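Local structure of scarecrow-like protein 3 (Arabidopsis thaliana, 6KPB) at residues Thr200-Gln205 against Glu242-Lys247. The protein is probably a GRAS-family transcription factor involved in plant development, and binds zinc finger proteins such as JKD/IDD10. Residues are numbered along the deposited sequence; the frame is centred on the assembly and turned at random.
Sequences TGVHHQ and EQLRVK
L244 rests on T200 and V202 in a small, buried, apolar contact between the C-terminal half of a parallel strand and a short helix. The strand, 196-203, lies between strands 166-171 and 227-233 in the central sheet of the GRAS domain. The helix, 241-244, follows strand 227-233 and leads toward strand 251-257. It lies over the face of the sheet from which T200 and V202 project. About 111 Å² is buried between the two segments, counting both sides.

One methyl group of L244 does the touching. Its CD2 lies 4.1 Å from CG2 of T200. The same CD2 is also 4.1 Å from CG2 of V202, so it meets two residues that project from one face of the strand. The L244 side chain crosses both partners at about a right angle. In T200, a chi1 of -61° sets OG1 beside the backbone N and leaves CG2 anti to it, facing the leucine methyl. V232 of strand 227-233 touches both T200 and V202, and L341 touches L244 from a loop.

The T200 hydroxyl comes no closer to 242-247 than 4.0 Å, from OG1 to the backbone O of L244, too long for a hydrogen bond. It is instead hydrogen-bonded to H168 of the VHIID motif and to N230. T200 therefore divides its branches: the methyl packs against L244, and the buried hydroxyl is satisfied within the sheet. The link between the segments is thus van der Waals contact of methyl groups, while the side-chain hydrogen bonds of T200 run to neighbouring strands.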
ATOM      1  N   THR A 200     -17.855 -15.559  23.548  1.00 79.72           N
ATOM      2  CA  THR A 200     -17.599 -14.128  23.442  1.00 92.17           C
ATOM      3  C   THR A 200     -16.349 -13.926  22.598  1.00 96.65           C
ATOM      4  O   THR A 200     -15.258 -14.361  22.984  1.00 94.59           O
ATOM      5  CB  THR A 200     -17.427 -13.493  24.821  1.00 95.10           C
ATOM      6  OG1 THR A 200     -18.632 -13.665  25.575  1.00 98.31           O
ATOM      7  CG2 THR A 200     -17.136 -12.008  24.684  1.00 93.89           C
ATOM      8  N   GLY A 201     -16.507 -13.273  21.449  1.00 97.95           N
ATOM      9  CA  GLY A 201     -15.413 -13.061  20.517  1.00 89.16           C
ATOM     10  C   GLY A 201     -14.903 -11.629  20.568  1.00 86.81           C
ATOM     11  O   GLY A 201     -15.670 -10.682  20.404  1.00 92.29           O
ATOM     12  N   VAL A 202     -13.595 -11.492  20.769  1.00 80.65           N
ATOM     13  CA  VAL A 202     -12.938 -10.191  20.850  1.00 76.48           C
ATOM     14  C   VAL A 202     -12.052 -10.023  19.624  1.00 94.21           C
ATOM     15  O   VAL A 202     -11.198 -10.873  19.344  1.00 88.76           O
ATOM     16  CB  VAL A 202     -12.117 -10.053  22.144  1.00 90.32           C
ATOM     17  CG1 VAL A 202     -11.413  -8.702  22.185  1.00 92.81           C
ATOM     18  CG2 VAL A 202     -13.010 -10.226  23.361  1.00 89.50           C
ATOM     19  N   HIS A 203     -12.259  -8.927  18.898  1.00100.85           N
ATOM     20  CA  HIS A 203     -11.432  -8.584  17.751  1.00103.06           C
ATOM     21  C   HIS A 203     -11.600  -7.098  17.479  1.00103.19           C
ATOM     22  O   HIS A 203     -12.561  -6.472  17.933  1.00106.28           O
ATOM     23  CB  HIS A 203     -11.802  -9.414  16.515  1.00104.31           C
ATOM     24  CG  HIS A 203     -10.703  -9.516  15.502  1.00112.36           C
ATOM     25  ND1 HIS A 203     -10.578  -8.635  14.447  1.00113.25           N
ATOM     26  CD2 HIS A 203      -9.683 -10.398  15.377  1.00110.28           C
ATOM     27  CE1 HIS A 203      -9.526  -8.970  13.721  1.00107.50           C
ATOM     28  NE2 HIS A 203      -8.966 -10.036  14.263  1.00108.15           N
ATOM     29  N   HIS A 204     -10.647  -6.535  16.742  1.00 98.71           N
ATOM     30  CA  HIS A 204     -10.650  -5.111  16.439  1.00105.50           C
ATOM     31  C   HIS A 204     -11.288  -4.787  15.096  1.00104.78           C
ATOM     32  O   HIS A 204     -11.332  -3.614  14.713  1.00110.99           O
ATOM     33  CB  HIS A 204      -9.220  -4.558  16.482  1.00104.45           C
ATOM     34  CG  HIS A 204      -8.282  -5.234  15.531  1.00126.11           C
ATOM     35  ND1 HIS A 204      -7.641  -6.416  15.832  1.00129.74           N
ATOM     36  CD2 HIS A 204      -7.872  -4.890  14.287  1.00130.73           C
ATOM     37  CE1 HIS A 204      -6.878  -6.773  14.814  1.00128.65           C
ATOM     38  NE2 HIS A 204      -7.001  -5.864  13.863  1.00129.30           N
ATOM     39  N   GLN A 205     -11.790  -5.789  14.375  1.00 97.69           N
ATOM     40  CA  GLN A 205     -12.384  -5.587  13.059  1.00102.08           C
ATOM     41  C   GLN A 205     -13.755  -6.244  13.032  1.00105.79           C
ATOM     42  O   GLN A 205     -13.878  -7.439  13.318  1.00115.00           O
ATOM     43  CB  GLN A 205     -11.480  -6.155  11.961  1.00103.60           C
ATOM     44  CG  GLN A 205     -10.167  -5.399  11.807  1.00107.63           C
ATOM     45  CD  GLN A 205      -9.139  -6.152  10.985  1.00117.83           C
ATOM     46  OE1 GLN A 205      -9.412  -7.240  10.479  1.00121.71           O
ATOM     47  NE2 GLN A 205      -7.953  -5.575  10.845  1.00117.32           N
ATOM     48  N   GLU A 242     -15.801  -5.612  32.091  1.00136.32           N
ATOM     49  CA  GLU A 242     -17.240  -5.377  31.990  1.00130.74           C
ATOM     50  C   GLU A 242     -17.764  -5.663  30.588  1.00120.06           C
ATOM     51  O   GLU A 242     -18.889  -6.153  30.437  1.00117.53           O
ATOM     52  CB  GLU A 242     -17.566  -3.941  32.404  1.00133.36           C
ATOM     53  N   GLN A 243     -16.959  -5.389  29.557  1.00124.42           N
ATOM     54  CA  GLN A 243     -17.345  -5.682  28.179  1.00128.23           C
ATOM     55  C   GLN A 243     -17.564  -7.172  27.927  1.00120.60           C
ATOM     56  O   GLN A 243     -18.349  -7.524  27.042  1.00117.56           O
ATOM     57  CB  GLN A 243     -16.283  -5.150  27.217  1.00123.88           C
ATOM     58  CG  GLN A 243     -15.846  -3.723  27.501  1.00126.53           C
ATOM     59  CD  GLN A 243     -15.164  -3.080  26.314  1.00129.00           C
ATOM     60  OE1 GLN A 243     -14.037  -2.602  26.418  1.00129.29           O
ATOM     61  NE2 GLN A 243     -15.854  -3.051  25.178  1.00124.61           N
ATOM     62  N   LEU A 244     -16.896  -8.055  28.678  1.00119.51           N
ATOM     63  CA  LEU A 244     -17.092  -9.489  28.492  1.00109.34           C
ATOM     64  C   LEU A 244     -18.455  -9.965  28.982  1.00107.13           C
ATOM     65  O   LEU A 244     -18.932 -11.003  28.513  1.00107.69           O
ATOM     66  CB  LEU A 244     -15.988 -10.271  29.202  1.00101.78           C
ATOM     67  CG  LEU A 244     -14.579  -9.955  28.703  1.00103.66           C
ATOM     68  CD1 LEU A 244     -13.522 -10.679  29.521  1.00111.19           C
ATOM     69  CD2 LEU A 244     -14.460 -10.307  27.230  1.00 90.65           C
ATOM     70  N   ARG A 245     -19.073  -9.249  29.925  1.00115.77           N
ATOM     71  CA  ARG A 245     -20.444  -9.525  30.368  1.00121.59           C
ATOM     72  C   ARG A 245     -20.627 -10.972  30.817  1.00120.72           C
ATOM     73  O   ARG A 245     -21.602 -11.634  30.459  1.00128.30           O
ATOM     74  CB  ARG A 245     -21.459  -9.182  29.274  1.00125.47           C
ATOM     75  CG  ARG A 245     -21.813  -7.708  29.157  1.00135.90           C
ATOM     76  CD  ARG A 245     -22.645  -7.421  27.902  1.00144.86           C
ATOM     77  NE  ARG A 245     -23.047  -6.017  27.846  1.00153.04           N
ATOM     78  CZ  ARG A 245     -22.245  -5.025  27.468  1.00148.89           C
ATOM     79  NH1 ARG A 245     -20.996  -5.283  27.104  1.00147.81           N
ATOM     80  NH2 ARG A 245     -22.685  -3.773  27.456  1.00140.74           N
ATOM     81  N   VAL A 246     -19.688 -11.475  31.611  1.00113.82           N
ATOM     82  CA  VAL A 246     -19.829 -12.826  32.138  1.00123.08           C
ATOM     83  C   VAL A 246     -20.928 -12.840  33.195  1.00129.44           C
ATOM     84  O   VAL A 246     -20.979 -11.968  34.062  1.00137.53           O
ATOM     85  CB  VAL A 246     -18.517 -13.332  32.763  1.00127.02           C
ATOM     86  CG1 VAL A 246     -18.521 -14.851  32.849  1.00138.09           C
ATOM     87  CG2 VAL A 246     -17.323 -12.840  31.961  1.00116.82           C
ATOM     88  N   LYS A 247     -21.806 -13.837  33.115  1.00126.07           N
ATOM     89  CA  LYS A 247     -22.885 -14.006  34.074  1.00116.91           C
ATOM     90  C   LYS A 247     -22.445 -14.952  35.187  1.00118.35           C
ATOM     91  O   LYS A 247     -21.421 -15.630  35.095  1.00115.12           O
ATOM     92  CB  LYS A 247     -24.146 -14.522  33.377  1.00118.82           C
ATOM     93  CG  LYS A 247     -24.779 -13.508  32.435  1.00125.64           C
ATOM     94  CD  LYS A 247     -25.669 -14.166  31.392  1.00135.32           C
ATOM     95  CE  LYS A 247     -26.302 -13.121  30.482  1.00144.83           C
ATOM     96  NZ  LYS A 247     -26.954 -13.744  29.296  1.00143.74           N
TER